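Local coordinates for carbohydrate esterase family 2 (CE2) (Chaetomium olivicolor, PDB 4XVH), which probably removes acetyl groups from xylan or related polysaccharides, as a carbohydrate esterase that joins an SGNH-type hydrolase domain to a jelly-roll carbohydrate-binding domain, at residues 141-153 with 312-324. Numbering follows the deposited sequence.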
# COMPACT_ATOMS: atom_id res chain seq x y z
N PRO A 141 -1.01 -0.13 7.77
CA PRO A 141 -2.24 -0.84 8.20
C PRO A 141 -3.44 0.09 8.47
O PRO A 141 -4.57 -0.42 8.65
CB PRO A 141 -1.82 -1.54 9.49
CG PRO A 141 -0.32 -1.80 9.33
CD PRO A 141 0.18 -0.57 8.55
N LYS A 142 -3.20 1.40 8.53
CA LYS A 142 -4.31 2.34 8.76
C LYS A 142 -4.72 3.10 7.50
O LYS A 142 -5.52 4.04 7.58
CB LYS A 142 -3.96 3.35 9.85
CG LYS A 142 -3.94 2.71 11.26
CD LYS A 142 -3.99 3.81 12.36
CE LYS A 142 -4.14 3.18 13.75
NZ LYS A 142 -4.25 4.25 14.83
N THR A 143 -4.17 2.72 6.35
CA THR A 143 -4.47 3.45 5.11
C THR A 143 -5.86 3.11 4.58
O THR A 143 -6.39 2.05 4.88
CB THR A 143 -3.45 3.17 4.00
OG1 THR A 143 -3.33 1.75 3.80
CG2 THR A 143 -2.06 3.79 4.38
N TYR A 144 -6.41 4.00 3.74
CA TYR A 144 -7.73 3.81 3.13
C TYR A 144 -7.79 2.45 2.40
O TYR A 144 -8.79 1.74 2.48
CB TYR A 144 -8.04 4.97 2.14
CG TYR A 144 -7.20 4.83 0.88
CD1 TYR A 144 -5.83 5.14 0.87
CD2 TYR A 144 -7.76 4.27 -0.28
CE1 TYR A 144 -5.05 4.94 -0.28
CE2 TYR A 144 -7.00 4.07 -1.41
CZ TYR A 144 -5.64 4.41 -1.41
OH TYR A 144 -4.91 4.18 -2.57
N GLY A 145 -6.72 2.06 1.70
CA GLY A 145 -6.82 0.82 0.92
C GLY A 145 -6.85 -0.42 1.80
O GLY A 145 -7.61 -1.37 1.56
N VAL A 146 -6.00 -0.44 2.82
CA VAL A 146 -6.01 -1.56 3.77
C VAL A 146 -7.29 -1.63 4.62
O VAL A 146 -7.85 -2.72 4.85
CB VAL A 146 -4.76 -1.45 4.66
CG1 VAL A 146 -4.83 -2.49 5.81
CG2 VAL A 146 -3.51 -1.65 3.75
N LEU A 147 -7.78 -0.48 5.06
CA LEU A 147 -9.00 -0.45 5.84
C LEU A 147 -10.22 -0.96 5.00
O LEU A 147 -11.10 -1.65 5.51
CB LEU A 147 -9.26 0.96 6.37
CG LEU A 147 -8.28 1.42 7.46
CD1 LEU A 147 -8.68 2.84 7.96
CD2 LEU A 147 -8.29 0.39 8.62
N ALA A 148 -10.23 -0.63 3.71
CA ALA A 148 -11.24 -1.15 2.79
C ALA A 148 -11.12 -2.67 2.66
O ALA A 148 -12.13 -3.37 2.69
CB ALA A 148 -11.12 -0.48 1.40
N ALA A 149 -9.90 -3.17 2.47
CA ALA A 149 -9.71 -4.63 2.34
C ALA A 149 -10.14 -5.33 3.64
O ALA A 149 -10.82 -6.33 3.62
CB ALA A 149 -8.23 -4.93 2.00
N ASN A 150 -9.73 -4.78 4.79
CA ASN A 150 -10.19 -5.32 6.07
C ASN A 150 -11.73 -5.39 6.16
O ASN A 150 -12.29 -6.37 6.62
CB ASN A 150 -9.71 -4.46 7.23
CG ASN A 150 -8.17 -4.51 7.45
OD1 ASN A 150 -7.45 -5.38 6.93
ND2 ASN A 150 -7.69 -3.58 8.26
N ALA A 151 -12.41 -4.31 5.78
CA ALA A 151 -13.88 -4.28 5.87
C ALA A 151 -14.52 -5.35 4.96
O ALA A 151 -15.60 -5.87 5.24
CB ALA A 151 -14.41 -2.86 5.48
N LEU A 152 -13.83 -5.67 3.87
CA LEU A 152 -14.36 -6.66 2.91
C LEU A 152 -13.87 -8.08 3.25
O LEU A 152 -14.18 -9.03 2.54
CB LEU A 152 -13.95 -6.30 1.49
CG LEU A 152 -14.50 -4.92 1.06
CD1 LEU A 152 -13.89 -4.54 -0.26
CD2 LEU A 152 -16.03 -5.00 0.99
N GLY A 153 -13.09 -8.21 4.31
CA GLY A 153 -12.58 -9.51 4.67
C GLY A 153 -11.60 -10.03 3.61
O GLY A 153 -11.47 -11.25 3.45
N HIS A 312 -7.97 8.90 6.15
CA HIS A 312 -7.87 7.56 5.58
C HIS A 312 -9.10 6.71 5.95
O HIS A 312 -9.62 5.99 5.12
CB HIS A 312 -6.60 6.86 6.09
CG HIS A 312 -5.37 7.19 5.31
ND1 HIS A 312 -5.12 6.65 4.06
CD2 HIS A 312 -4.30 7.97 5.61
CE1 HIS A 312 -3.95 7.08 3.63
NE2 HIS A 312 -3.43 7.90 4.54
N ALA A 313 -9.55 6.75 7.20
CA ALA A 313 -10.59 5.83 7.62
C ALA A 313 -11.88 6.16 6.84
O ALA A 313 -12.62 5.26 6.42
CB ALA A 313 -10.80 5.89 9.13
N ALA A 314 -12.14 7.46 6.66
CA ALA A 314 -13.35 7.89 5.94
C ALA A 314 -13.36 7.38 4.49
O ALA A 314 -14.39 6.88 3.99
CB ALA A 314 -13.47 9.41 5.99
N GLU A 315 -12.23 7.45 3.80
CA GLU A 315 -12.21 6.98 2.40
C GLU A 315 -12.16 5.45 2.35
O GLU A 315 -12.61 4.82 1.38
CB GLU A 315 -11.01 7.57 1.64
CG GLU A 315 -10.96 7.25 0.14
CD GLU A 315 -12.05 7.93 -0.68
OE1 GLU A 315 -12.82 8.75 -0.12
OE2 GLU A 315 -12.11 7.61 -1.90
N GLY A 316 -11.64 4.85 3.41
CA GLY A 316 -11.65 3.39 3.49
C GLY A 316 -13.08 2.88 3.41
O GLY A 316 -13.39 1.89 2.73
N GLU A 317 -13.97 3.57 4.10
CA GLU A 317 -15.40 3.21 4.07
C GLU A 317 -16.00 3.44 2.70
O GLU A 317 -16.75 2.61 2.18
CB GLU A 317 -16.20 4.03 5.09
CG GLU A 317 -16.46 3.28 6.35
CD GLU A 317 -17.27 1.98 6.11
OE1 GLU A 317 -18.43 2.03 5.61
OE2 GLU A 317 -16.72 0.90 6.43
N VAL A 318 -15.69 4.59 2.11
CA VAL A 318 -16.18 4.87 0.76
C VAL A 318 -15.71 3.78 -0.21
O VAL A 318 -16.48 3.25 -1.01
CB VAL A 318 -15.68 6.24 0.26
CG1 VAL A 318 -15.86 6.38 -1.24
CG2 VAL A 318 -16.40 7.37 1.02
N LEU A 319 -14.43 3.44 -0.14
CA LEU A 319 -13.87 2.49 -1.09
C LEU A 319 -14.39 1.08 -0.84
O LEU A 319 -14.71 0.34 -1.79
CB LEU A 319 -12.34 2.53 -1.04
CG LEU A 319 -11.62 1.53 -1.93
CD1 LEU A 319 -11.99 1.74 -3.41
CD2 LEU A 319 -10.08 1.62 -1.65
N ALA A 320 -14.51 0.70 0.43
CA ALA A 320 -15.08 -0.61 0.73
C ALA A 320 -16.48 -0.76 0.10
O ALA A 320 -16.80 -1.79 -0.52
CB ALA A 320 -15.15 -0.83 2.23
N LYS A 321 -17.33 0.26 0.26
CA LYS A 321 -18.68 0.17 -0.30
C LYS A 321 -18.66 0.11 -1.84
O LYS A 321 -19.47 -0.58 -2.46
CB LYS A 321 -19.55 1.37 0.13
CG LYS A 321 -19.87 1.46 1.63
CD LYS A 321 -20.89 2.58 1.83
CE LYS A 321 -21.00 3.04 3.26
NZ LYS A 321 -21.72 4.39 3.29
N ALA A 322 -17.77 0.87 -2.45
CA ALA A 322 -17.70 0.93 -3.91
C ALA A 322 -17.25 -0.41 -4.50
O ALA A 322 -17.73 -0.82 -5.54
CB ALA A 322 -16.76 2.03 -4.34
N ILE A 323 -16.27 -1.05 -3.86
CA ILE A 323 -15.79 -2.34 -4.31
C ILE A 323 -16.91 -3.35 -4.10
O ILE A 323 -17.23 -4.15 -5.01
CB ILE A 323 -14.51 -2.78 -3.55
CG1 ILE A 323 -13.35 -1.82 -3.86
CG2 ILE A 323 -14.19 -4.23 -3.86
CD1 ILE A 323 -12.04 -2.09 -3.07
N ALA A 324 -17.52 -3.30 -2.91
CA ALA A 324 -18.61 -4.23 -2.58
C ALA A 324 -19.72 -4.11 -3.61
O ALA A 324 -20.26 -5.13 -4.07
CB ALA A 324 -19.18 -3.98 -1.14
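Tyr144 and Gly316 mark the tightest part of the crossing between helix 144-151 and segment 312-324 of helix 309-327; the segment axes approach to 7.5 Å with a signed crossing angle of -48°. The CA atoms of Tyr144 and Gly316 lie 4.0 Å apart, a spacing the missing side chain of Gly316 permits, and Gly316 CA makes a CA-H...O contact with Tyr144 O. One turn on, Ala148 and Ala320 CA atoms are 4.4 Å apart, a closeness their small side chains allow. At the first turn, where Thr143 is the N-cap, Tyr144 N donates to His312 ND1 over 3.0 Å, the donor standing 27° out of the imidazole plane. This bond helps fix the rotation of the imidazole, over which Thr143 CG2 makes an off-centre CH-pi contact. With CG between the backbone N and carbonyl carbon (chi1 73°), the Tyr144 side chain sits as a knob among His312, Glu315, Gly316 and Leu319; its ring meets the imidazole rim to rim, planes nearly parallel. Leu319 CD2 touches both Tyr144 CD2 and Ala148 CB, each at 3.8 Å. Leu152 splits its methyls: CD1 packs on Ile323 CG2 at 3.6 Å, CD2 on Ala324 CB. In this Rossmann-like SGNH domain the pair packs against the parallel sheet: Val146 and Ala149 rest on strand 155-160, Ile323 on strand 250-254 and Val318 on strand 289-292, while Tyr144 OH hydrogen-bonds Thr120 OG1.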